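Putative polyphosphate kinase 2 family protein (Arthrobacter aurescens, PDB 3RHF) probably transfers phosphate between polyphosphate and nucleotides, using a P-loop kinase fold. Local coordinates at residues 228-231 and 232-236; 165-168 and 169-173; 195-198 and 199-202; 250-253 and 254-257. All blocks are in the same frame, centred on the assembly; numbering follows the deposited sequence.

Contact 1: 228-231 and 232-236; sequences YSVA and FEKTS
Y228 to A231 pass their carbonyls forward to F232 to T235 in the last turns of helix 221-235: F232 N bonds Y228 O at 2.8 Å and K234 N bonds V230 O at 2.9 Å, whereas the bonds of K234 N and T235 N to A231 O are both weak. The F232 ring turns back beneath the Y228 carbonyl because its CG sits beside the backbone N (chi1 -54°). Y228 O hangs 3.2 Å above the plane of the F232 ring, toward its rim. Farther along, CZ of F232 meets CD1 of Y228 at 3.8 Å, with the two rings inclined obliquely at 44°. Both rings also touch M185 of strand 179-187, and the W242 ring meets F232. On another flank, V230 CG1 and K234 CG run alongside each other, 3.9 Å apart. T235 has its OG1 wedged between backbone N and carbonyl carbon (chi1 66°), and this sends the hydroxyl back to A231 O in a short 2.5 Å bond from above the carbonyl plane. W242 NE1 also bonds OG1, so the buried hydroxyl has two partners. Helical geometry ends at S236, whose OG is tied to V22 O and W242 N. A threonine hydroxyl bonded to the carbonyl four residues earlier is a common helix feature; here it lies at the C-terminal end of an outer helix packed on the central sheet of a three-layer alpha/beta/alpha sandwich.

Contact 2: 165-168 and 169-173; sequences AAIN and DFESR
I167 and E171 lie side by side one helical turn apart, and this is the tight part of the contact. E171 N reaches I167 O in a nearly straight bond of 2.7 Å (176°), and CG2 of I167 rests 3.6 Å from OE2 of E171. The glutamate chain is extended beyond CG, which carries its buried carboxylate to the partners that satisfy it: K183 forms a salt bridge to OE1 and Y143 OH bonds OE2. A water links OE1 of E171, at 2.6 Å, with OD1 of N168, at 2.9 Å, while the amide nitrogen of N168 probably bonds K234 O. With an alanine in place of E171, K183 would probably lose its carboxylate mate, Y143 OH its acceptor and the bridging water one of its anchors. The other side of the helix is looser and faces solvent. There CG of D169 stands opposite its own backbone N (chi1 176°), and the exposed carboxylate pairs with R173, OD2 to NH1, in a salt bridge modelled at 2.5 Å, a length too short to be trusted closely. The arginine guanidinium meets this carboxylate at its edge and lays one face over F170 CA; its NH2 has a second acid partner in E126. Helix 157-176 thus sits between helix 123-126, touched by F170, and the end of helix 221-235, with E171 reaching to K183 of strand 179-187.

Contact 3: 195-198 and 199-202; sequences KRLI and ARLD. With PO4 (phosphate ion), chain H.
Helix 190-202 follows the fourth strand of the P-loop kinase sheet, and its last two turns, K195 to D202, are joined by regular backbone bonds such as D202 N to I198 O at 2.9 Å. R200 is the residue that reaches the bound phosphate. Extended from CG to NE, it presents the edge of its guanidinium to the anion: NE donates to O1 at 2.8 Å (159°), and O1 lies in the guanidinium plane. K209 NZ bonds the same phosphate, while D214 is only a long, weak ion partner of R200 NH1. R196, one turn earlier, reaches E192, T85 O and A247 O instead. At the end of the helix, I198 and D202 run side by side. D202 folds back beside its backbone N (chi1 -69°), which brings OD2 to 3.4 Å from I198 CG2. One face of the helix belongs to the dimer interface, where R283 of the second subunit forms a salt bridge with D202 OD1 and V286 of that subunit packs on L197 and L201. Basic residues about an anion in this position are consistent with a helix leading into the arginine-bearing lid region that follows the fourth strand in P-loop kinases, although the phosphate probably came from the crystallisation liquor.

Contact 4: 250-253 and 254-257; sequences KWYA and RIAV. With FLC (citrate anion), chain G.
R254 folds back along its own helix toward K250, and each step of its chain has a neighbour. CB sits beside K250 O, the acceptor of the R254 backbone N-H, and CG, placed beside the backbone N (chi1 -70°), passes the same oxygen at 3.4 Å. The extended chain keeps CD and NE near K250 O too and brings the guanidinium to a bound citrate. NH1 donates twice, to the hydroxyl OHB at 2.9 Å and to the carboxylate oxygen OB1 at 3.1 Å; NH2 adds a weak bond to OB1. One face of the flat group is covered by K250 CB, 3.6 Å from NH2, while the edge points at the carboxylate. This is the first turn of helix 250-266, and as at many anion-binding helix N-termini a backbone amide joins in: W251 N bonds citrate OG2 at 3.0 Å, where the helix dipole probably helps. K47 NZ of helix 43-69 is a further donor to the citrate, itself probably from the crystallisation liquor. A leucine in place of R254 would probably leave OHB and OB1 without these donors and K250 CB without the flat group it packs over. Deeper in, I255 CD1 lies 3.9 Å from W251 CZ3, and A256 CB makes a CH-pi contact over one face of the Y252 ring, 4.1 Å from its centroid; the Y252 hydroxyl is bonded to P37 O.

Overall arrangement
The four contacts are stretches of about two turns in four different helices of one P-loop kinase domain. Contacts 1 and 2 touch, their centres 13 Å apart: the joining point is the probable bond from N168 ND2 to K234 O, at 3.0 Å, and K183, which also bonds T235 O, is shared by the two. Contacts 3 and 4, with centres 21 Å apart, meet through R196 NH2 and K250 CG at 3.9 Å, and each holds an anion, phosphate at R200 and citrate at R254. These anions may mark a pocket for phosphate-rich substrates. Contact 2 lies across the chain's centre from both, its nearest atoms about 23 Å from contact 3 and about 16 Å from contact 4.

Contact 1: 228-231 and 232-236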
loop_
_atom_site.group_PDB
_atom_site.type_symbol
_atom_site.label_atom_id
_atom_site.label_comp_id
_atom_site.label_asym_id
_atom_site.label_seq_id
_atom_site.Cartn_x
_atom_site.Cartn_y
_atom_site.Cartn_z
ATOM N N TYR A 228 2.840 -28.671 -5.956
ATOM C CA TYR A 228 3.267 -27.960 -4.782
ATOM C C TYR A 228 4.192 -28.840 -3.983
ATOM O O TYR A 228 5.261 -28.407 -3.557
ATOM C CB TYR A 228 2.057 -27.503 -3.928
ATOM C CG TYR A 228 1.579 -26.110 -4.316
ATOM C CD1 TYR A 228 2.301 -24.985 -3.948
ATOM C CD2 TYR A 228 0.432 -25.922 -5.089
ATOM C CE1 TYR A 228 1.894 -23.730 -4.323
ATOM C CE2 TYR A 228 0.025 -24.632 -5.467
ATOM C CZ TYR A 228 0.775 -23.544 -5.079
ATOM O OH TYR A 228 0.417 -22.250 -5.442
ATOM N N SER A 229 3.773 -30.083 -3.764
ATOM C CA SER A 229 4.488 -30.935 -2.847
ATOM C C SER A 229 5.845 -31.242 -3.413
ATOM O O SER A 229 6.798 -31.292 -2.676
ATOM C CB SER A 229 3.696 -32.206 -2.519
ATOM O OG SER A 229 3.571 -32.954 -3.670
ATOM N N VAL A 230 5.943 -31.401 -4.729
ATOM C CA VAL A 230 7.241 -31.633 -5.361
ATOM C C VAL A 230 8.110 -30.389 -5.250
ATOM O O VAL A 230 9.250 -30.466 -4.756
ATOM C CB VAL A 230 7.114 -32.090 -6.812
ATOM C CG1 VAL A 230 8.516 -32.130 -7.501
ATOM C CG2 VAL A 230 6.432 -33.459 -6.842
ATOM N N ALA A 231 7.556 -29.257 -5.667
ATOM C CA ALA A 231 8.167 -27.930 -5.446
ATOM C C ALA A 231 8.744 -27.770 -4.047
ATOM O O ALA A 231 9.851 -27.252 -3.909
ATOM C CB ALA A 231 7.146 -26.797 -5.720
ATOM N N PHE A 232 8.013 -28.210 -3.019
ATOM C CA PHE A 232 8.536 -28.113 -1.643
ATOM C C PHE A 232 9.677 -29.089 -1.385
ATOM O O PHE A 232 10.610 -28.743 -0.677
ATOM C CB PHE A 232 7.495 -28.344 -0.524
ATOM C CG PHE A 232 6.259 -27.471 -0.593
ATOM C CD1 PHE A 232 6.309 -26.180 -1.030
ATOM C CD2 PHE A 232 5.043 -27.980 -0.188
ATOM C CE1 PHE A 232 5.168 -25.421 -1.089
ATOM C CE2 PHE A 232 3.917 -27.240 -0.248
ATOM C CZ PHE A 232 3.985 -25.946 -0.721
ATOM N N GLU A 233 9.622 -30.303 -1.921
ATOM C CA GLU A 233 10.750 -31.228 -1.744
ATOM C C GLU A 233 11.967 -30.646 -2.417
ATOM O O GLU A 233 13.065 -30.883 -1.993
ATOM C CB GLU A 233 10.475 -32.626 -2.352
ATOM C CG GLU A 233 9.467 -33.506 -1.531
ATOM C CD GLU A 233 9.022 -34.811 -2.267
ATOM O OE1 GLU A 233 9.834 -35.259 -3.134
ATOM O OE2 GLU A 233 7.896 -35.355 -1.973
ATOM N N LYS A 234 11.767 -29.911 -3.500
ATOM C CA LYS A 234 12.886 -29.437 -4.310
ATOM C C LYS A 234 13.472 -28.121 -3.800
ATOM O O LYS A 234 14.673 -27.936 -3.929
ATOM C CB LYS A 234 12.456 -29.284 -5.777
ATOM C CG LYS A 234 11.946 -30.607 -6.447
ATOM C CD LYS A 234 13.079 -31.399 -7.136
ATOM C CE LYS A 234 12.706 -32.845 -7.463
ATOM N NZ LYS A 234 13.917 -33.703 -7.289
ATOM N N THR A 235 12.640 -27.237 -3.209
ATOM C CA THR A 235 13.002 -25.823 -2.986
ATOM C C THR A 235 12.856 -25.279 -1.563
ATOM O O THR A 235 13.113 -24.081 -1.333
ATOM C CB THR A 235 12.212 -24.882 -3.926
ATOM O OG1 THR A 235 10.804 -24.917 -3.615
ATOM C CG2 THR A 235 12.428 -25.271 -5.369
ATOM N N SER A 236 12.474 -26.140 -0.611
ATOM C CA SER A 236 12.491 -25.770 0.786
ATOM C C SER A 236 13.885 -26.008 1.397
ATOM O O SER A 236 14.243 -27.122 1.758
ATOM C CB SER A 236 11.436 -26.536 1.557
ATOM O OG SER A 236 11.497 -26.257 2.954
#

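Contact 2: 165-168 and 169-173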
loop_
_atom_site.group_PDB
_atom_site.type_symbol
_atom_site.label_atom_id
_atom_site.label_comp_id
_atom_site.label_asym_id
_atom_site.label_seq_id
_atom_site.Cartn_x
_atom_site.Cartn_y
_atom_site.Cartn_z
ATOM N N ALA A 165 16.424 -25.864 -9.669
ATOM C CA ALA A 165 17.791 -25.537 -9.314
ATOM C C ALA A 165 18.022 -24.038 -9.501
ATOM O O ALA A 165 18.725 -23.440 -8.704
ATOM C CB ALA A 165 18.824 -26.382 -10.101
ATOM N N ALA A 166 17.410 -23.425 -10.509
ATOM C CA ALA A 166 17.605 -21.978 -10.716
ATOM C C ALA A 166 17.003 -21.127 -9.570
ATOM O O ALA A 166 17.621 -20.158 -9.071
ATOM C CB ALA A 166 17.047 -21.559 -12.046
ATOM N N ILE A 167 15.797 -21.518 -9.154
ATOM C CA ILE A 167 15.097 -20.901 -8.054
ATOM C C ILE A 167 15.998 -20.935 -6.814
ATOM O O ILE A 167 16.279 -19.917 -6.215
ATOM C CB ILE A 167 13.717 -21.606 -7.834
ATOM C CG1 ILE A 167 12.724 -21.191 -8.927
ATOM C CG2 ILE A 167 13.137 -21.272 -6.540
ATOM C CD1 ILE A 167 11.494 -22.092 -9.058
ATOM N N ASN A 168 16.507 -22.098 -6.457
ATOM C CA ASN A 168 17.360 -22.212 -5.303
ATOM C C ASN A 168 18.615 -21.348 -5.378
ATOM O O ASN A 168 19.031 -20.775 -4.361
ATOM C CB ASN A 168 17.728 -23.666 -5.086
ATOM C CG ASN A 168 16.563 -24.488 -4.526
ATOM O OD1 ASN A 168 15.623 -23.957 -3.892
ATOM N ND2 ASN A 168 16.623 -25.781 -4.736
ATOM N N ASP A 169 19.192 -21.237 -6.572
ATOM C CA ASP A 169 20.381 -20.420 -6.809
ATOM C C ASP A 169 20.049 -18.959 -6.676
ATOM O O ASP A 169 20.774 -18.223 -6.009
ATOM C CB ASP A 169 20.959 -20.655 -8.195
ATOM C CG ASP A 169 22.157 -19.719 -8.499
ATOM O OD1 ASP A 169 23.288 -19.964 -7.975
ATOM O OD2 ASP A 169 21.993 -18.723 -9.267
ATOM N N PHE A 170 18.934 -18.569 -7.280
ATOM C CA PHE A 170 18.326 -17.257 -7.097
ATOM C C PHE A 170 18.050 -16.903 -5.662
ATOM O O PHE A 170 18.534 -15.865 -5.141
ATOM C CB PHE A 170 17.039 -17.255 -7.827
ATOM C CG PHE A 170 16.257 -16.035 -7.699
ATOM C CD1 PHE A 170 16.773 -14.814 -8.098
ATOM C CD2 PHE A 170 14.965 -16.095 -7.282
ATOM C CE1 PHE A 170 16.005 -13.661 -8.031
ATOM C CE2 PHE A 170 14.186 -14.945 -7.239
ATOM C CZ PHE A 170 14.716 -13.730 -7.603
ATOM N N GLU A 171 17.298 -17.731 -4.968
ATOM C CA GLU A 171 17.040 -17.407 -3.553
ATOM C C GLU A 171 18.359 -17.316 -2.754
ATOM O O GLU A 171 18.508 -16.533 -1.841
ATOM C CB GLU A 171 16.077 -18.425 -2.967
ATOM C CG GLU A 171 14.707 -18.217 -3.578
ATOM C CD GLU A 171 13.663 -19.276 -3.194
ATOM O OE1 GLU A 171 13.990 -20.190 -2.374
ATOM O OE2 GLU A 171 12.510 -19.141 -3.727
ATOM N N SER A 172 19.324 -18.140 -3.119
ATOM C CA SER A 172 20.606 -18.117 -2.465
ATOM C C SER A 172 21.361 -16.793 -2.762
ATOM O O SER A 172 22.035 -16.241 -1.900
ATOM C CB SER A 172 21.410 -19.355 -2.884
ATOM O OG SER A 172 22.751 -19.193 -2.501
ATOM N N ARG A 173 21.215 -16.258 -3.963
ATOM C CA ARG A 173 21.869 -14.998 -4.279
ATOM C C ARG A 173 21.222 -13.892 -3.460
ATOM O O ARG A 173 21.917 -13.038 -2.884
ATOM C CB ARG A 173 21.821 -14.715 -5.780
ATOM C CG ARG A 173 23.028 -15.295 -6.560
ATOM C CD ARG A 173 22.689 -15.943 -7.953
ATOM N NE ARG A 173 21.769 -15.090 -8.691
ATOM C CZ ARG A 173 20.786 -15.496 -9.472
ATOM N NH1 ARG A 173 20.574 -16.770 -9.693
ATOM N NH2 ARG A 173 20.010 -14.587 -10.058
HETATM O O HOH W 1 15.806 -21.989 -1.831
#

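Contact 3: 195-198 and 199-202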
loop_
_atom_site.group_PDB
_atom_site.type_symbol
_atom_site.label_atom_id
_atom_site.label_comp_id
_atom_site.label_asym_id
_atom_site.label_seq_id
_atom_site.Cartn_x
_atom_site.Cartn_y
_atom_site.Cartn_z
ATOM N N LYS A 195 -16.801 -24.045 -1.345
ATOM C CA LYS A 195 -17.578 -23.189 -0.452
ATOM C C LYS A 195 -17.343 -21.709 -0.781
ATOM O O LYS A 195 -18.260 -20.901 -0.772
ATOM C CB LYS A 195 -17.181 -23.499 0.988
ATOM C CG LYS A 195 -18.175 -23.032 2.067
ATOM C CD LYS A 195 -17.579 -23.094 3.511
ATOM C CE LYS A 195 -18.203 -22.069 4.531
ATOM N NZ LYS A 195 -17.336 -21.945 5.791
ATOM N N ARG A 196 -16.106 -21.356 -1.103
ATOM C CA ARG A 196 -15.791 -19.979 -1.402
ATOM C C ARG A 196 -16.325 -19.520 -2.768
ATOM O O ARG A 196 -16.832 -18.400 -2.861
ATOM C CB ARG A 196 -14.290 -19.677 -1.199
ATOM C CG ARG A 196 -13.939 -19.714 0.270
ATOM C CD ARG A 196 -12.476 -19.548 0.568
ATOM N NE ARG A 196 -12.180 -19.829 1.978
ATOM C CZ ARG A 196 -11.016 -19.567 2.573
ATOM N NH1 ARG A 196 -10.023 -18.991 1.911
ATOM N NH2 ARG A 196 -10.813 -19.920 3.806
ATOM N N LEU A 197 -16.222 -20.349 -3.806
ATOM C CA LEU A 197 -16.750 -19.943 -5.117
ATOM C C LEU A 197 -18.262 -19.814 -5.045
ATOM O O LEU A 197 -18.850 -18.885 -5.626
ATOM C CB LEU A 197 -16.367 -20.916 -6.211
ATOM C CG LEU A 197 -14.900 -20.963 -6.601
ATOM C CD1 LEU A 197 -14.681 -22.181 -7.459
ATOM C CD2 LEU A 197 -14.474 -19.695 -7.333
ATOM N N ILE A 198 -18.895 -20.716 -4.305
ATOM C CA ILE A 198 -20.336 -20.628 -4.122
ATOM C C ILE A 198 -20.713 -19.331 -3.434
ATOM O O ILE A 198 -21.660 -18.667 -3.833
ATOM C CB ILE A 198 -20.886 -21.802 -3.305
ATOM C CG1 ILE A 198 -21.019 -23.045 -4.172
ATOM C CG2 ILE A 198 -22.273 -21.457 -2.742
ATOM C CD1 ILE A 198 -21.256 -24.358 -3.320
ATOM N N ALA A 199 -19.964 -18.977 -2.386
ATOM C CA ALA A 199 -20.195 -17.690 -1.693
ATOM C C ALA A 199 -20.031 -16.484 -2.641
ATOM O O ALA A 199 -20.792 -15.520 -2.564
ATOM C CB ALA A 199 -19.353 -17.562 -0.442
ATOM N N ARG A 200 -19.129 -16.547 -3.604
ATOM C CA ARG A 200 -19.082 -15.427 -4.552
ATOM C C ARG A 200 -20.344 -15.323 -5.393
ATOM O O ARG A 200 -20.857 -14.214 -5.657
ATOM C CB ARG A 200 -17.891 -15.537 -5.464
ATOM C CG ARG A 200 -16.625 -15.534 -4.689
ATOM C CD ARG A 200 -15.467 -15.301 -5.569
ATOM N NE ARG A 200 -14.241 -15.089 -4.822
ATOM C CZ ARG A 200 -13.049 -15.195 -5.386
ATOM N NH1 ARG A 200 -12.968 -15.542 -6.666
ATOM N NH2 ARG A 200 -11.940 -14.977 -4.682
ATOM N N LEU A 201 -20.858 -16.470 -5.824
ATOM C CA LEU A 201 -22.086 -16.467 -6.624
ATOM C C LEU A 201 -23.327 -16.043 -5.802
ATOM O O LEU A 201 -24.183 -15.340 -6.307
ATOM C CB LEU A 201 -22.240 -17.825 -7.270
ATOM C CG LEU A 201 -21.076 -18.165 -8.193
ATOM C CD1 LEU A 201 -21.113 -19.590 -8.671
ATOM C CD2 LEU A 201 -21.077 -17.198 -9.366
ATOM N N ASP A 202 -23.378 -16.421 -4.520
ATOM C CA ASP A 202 -24.473 -16.037 -3.614
ATOM C C ASP A 202 -24.419 -14.562 -3.123
ATOM O O ASP A 202 -25.398 -14.042 -2.624
ATOM C CB ASP A 202 -24.514 -16.977 -2.392
ATOM C CG ASP A 202 -24.949 -18.428 -2.741
ATOM O OD1 ASP A 202 -25.422 -18.718 -3.875
ATOM O OD2 ASP A 202 -24.805 -19.310 -1.863
HETATM P P PO4 H . -13.582 -13.016 -1.294
HETATM O O1 PO4 H . -14.414 -13.791 -2.321
HETATM O O2 PO4 H . -14.133 -11.605 -1.245
HETATM O O3 PO4 H . -13.763 -13.522 0.129
HETATM O O4 PO4 H . -12.102 -13.128 -1.667
#

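Contact 4: 250-253 and 254-257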
loop_
_atom_site.group_PDB
_atom_site.type_symbol
_atom_site.label_atom_id
_atom_site.label_comp_id
_atom_site.label_asym_id
_atom_site.label_seq_id
_atom_site.Cartn_x
_atom_site.Cartn_y
_atom_site.Cartn_z
ATOM N N LYS A 250 -9.632 -17.967 7.730
ATOM C CA LYS A 250 -8.917 -16.778 7.290
ATOM C C LYS A 250 -8.189 -16.096 8.444
ATOM O O LYS A 250 -7.043 -15.694 8.309
ATOM C CB LYS A 250 -9.860 -15.797 6.590
ATOM C CG LYS A 250 -10.392 -16.248 5.170
ATOM C CD LYS A 250 -11.237 -15.096 4.531
ATOM C CE LYS A 250 -12.123 -15.450 3.289
ATOM N NZ LYS A 250 -13.608 -15.467 3.613
ATOM N N TRP A 251 -8.846 -16.002 9.597
ATOM C CA TRP A 251 -8.280 -15.330 10.751
ATOM C C TRP A 251 -6.993 -15.968 11.146
ATOM O O TRP A 251 -6.083 -15.273 11.574
ATOM C CB TRP A 251 -9.247 -15.292 11.955
ATOM C CG TRP A 251 -9.550 -16.640 12.563
ATOM C CD1 TRP A 251 -10.592 -17.476 12.242
ATOM C CD2 TRP A 251 -8.811 -17.300 13.598
ATOM N NE1 TRP A 251 -10.520 -18.621 13.008
ATOM C CE2 TRP A 251 -9.434 -18.536 13.840
ATOM C CE3 TRP A 251 -7.678 -16.976 14.323
ATOM C CZ2 TRP A 251 -8.963 -19.423 14.777
ATOM C CZ3 TRP A 251 -7.217 -17.847 15.261
ATOM C CH2 TRP A 251 -7.860 -19.058 15.491
ATOM N N TYR A 252 -6.890 -17.283 11.043
ATOM C CA TYR A 252 -5.626 -17.935 11.475
ATOM C C TYR A 252 -4.472 -17.665 10.504
ATOM O O TYR A 252 -3.338 -17.377 10.922
ATOM C CB TYR A 252 -5.757 -19.431 11.660
ATOM C CG TYR A 252 -4.392 -20.071 11.878
ATOM C CD1 TYR A 252 -3.701 -19.866 13.032
ATOM C CD2 TYR A 252 -3.786 -20.812 10.888
ATOM C CE1 TYR A 252 -2.464 -20.421 13.234
ATOM C CE2 TYR A 252 -2.557 -21.356 11.059
ATOM C CZ TYR A 252 -1.885 -21.166 12.238
ATOM O OH TYR A 252 -0.643 -21.726 12.435
ATOM N N ALA A 253 -4.764 -17.810 9.220
ATOM C CA ALA A 253 -3.766 -17.522 8.188
ATOM C C ALA A 253 -3.253 -16.090 8.332
ATOM O O ALA A 253 -2.064 -15.863 8.218
ATOM C CB ALA A 253 -4.330 -17.751 6.804
ATOM N N ARG A 254 -4.121 -15.130 8.608
ATOM C CA ARG A 254 -3.646 -13.791 8.768
ATOM C C ARG A 254 -2.614 -13.673 9.883
ATOM O O ARG A 254 -1.597 -12.995 9.680
ATOM C CB ARG A 254 -4.772 -12.838 9.073
ATOM C CG ARG A 254 -5.695 -12.598 7.929
ATOM C CD ARG A 254 -6.886 -11.785 8.359
ATOM N NE ARG A 254 -7.928 -11.870 7.332
ATOM C CZ ARG A 254 -9.227 -12.152 7.536
ATOM N NH1 ARG A 254 -9.744 -12.357 8.745
ATOM N NH2 ARG A 254 -10.039 -12.173 6.497
ATOM N N ILE A 255 -2.874 -14.247 11.059
ATOM C CA ILE A 255 -1.933 -14.125 12.152
ATOM C C ILE A 255 -0.712 -15.015 11.988
ATOM O O ILE A 255 0.315 -14.776 12.596
ATOM C CB ILE A 255 -2.553 -14.383 13.516
ATOM C CG1 ILE A 255 -3.224 -15.780 13.578
ATOM C CG2 ILE A 255 -3.496 -13.270 13.863
ATOM C CD1 ILE A 255 -3.711 -16.164 14.990
ATOM N N ALA A 256 -0.812 -16.039 11.155
ATOM C CA ALA A 256 0.334 -16.947 10.974
ATOM C C ALA A 256 1.309 -16.266 10.010
ATOM O O ALA A 256 2.523 -16.242 10.240
ATOM C CB ALA A 256 -0.116 -18.344 10.479
ATOM N N VAL A 257 0.758 -15.666 8.961
ATOM C CA VAL A 257 1.578 -14.922 8.040
ATOM C C VAL A 257 2.206 -13.778 8.784
ATOM O O VAL A 257 3.439 -13.612 8.761
ATOM C CB VAL A 257 0.843 -14.473 6.774
ATOM C CG1 VAL A 257 1.754 -13.580 5.968
ATOM C CG2 VAL A 257 0.500 -15.678 5.887
HETATM C CAC FLC G . -15.027 -12.636 10.308
HETATM C CA FLC G . -14.303 -13.991 10.199
HETATM C CB FLC G . -13.289 -14.137 9.013
HETATM C CBC FLC G . -13.386 -12.983 8.026
HETATM C CG FLC G . -13.452 -15.513 8.261
HETATM C CGC FLC G . -12.703 -16.702 8.883
HETATM O OA1 FLC G . -15.121 -11.982 11.406
HETATM O OA2 FLC G . -15.554 -12.202 9.247
HETATM O OB1 FLC G . -12.824 -11.912 8.286
HETATM O OB2 FLC G . -14.021 -13.106 6.963
HETATM O OG1 FLC G . -13.023 -17.873 8.595
HETATM O OG2 FLC G . -11.761 -16.467 9.658
HETATM O OHB FLC G . -11.952 -14.043 9.560
#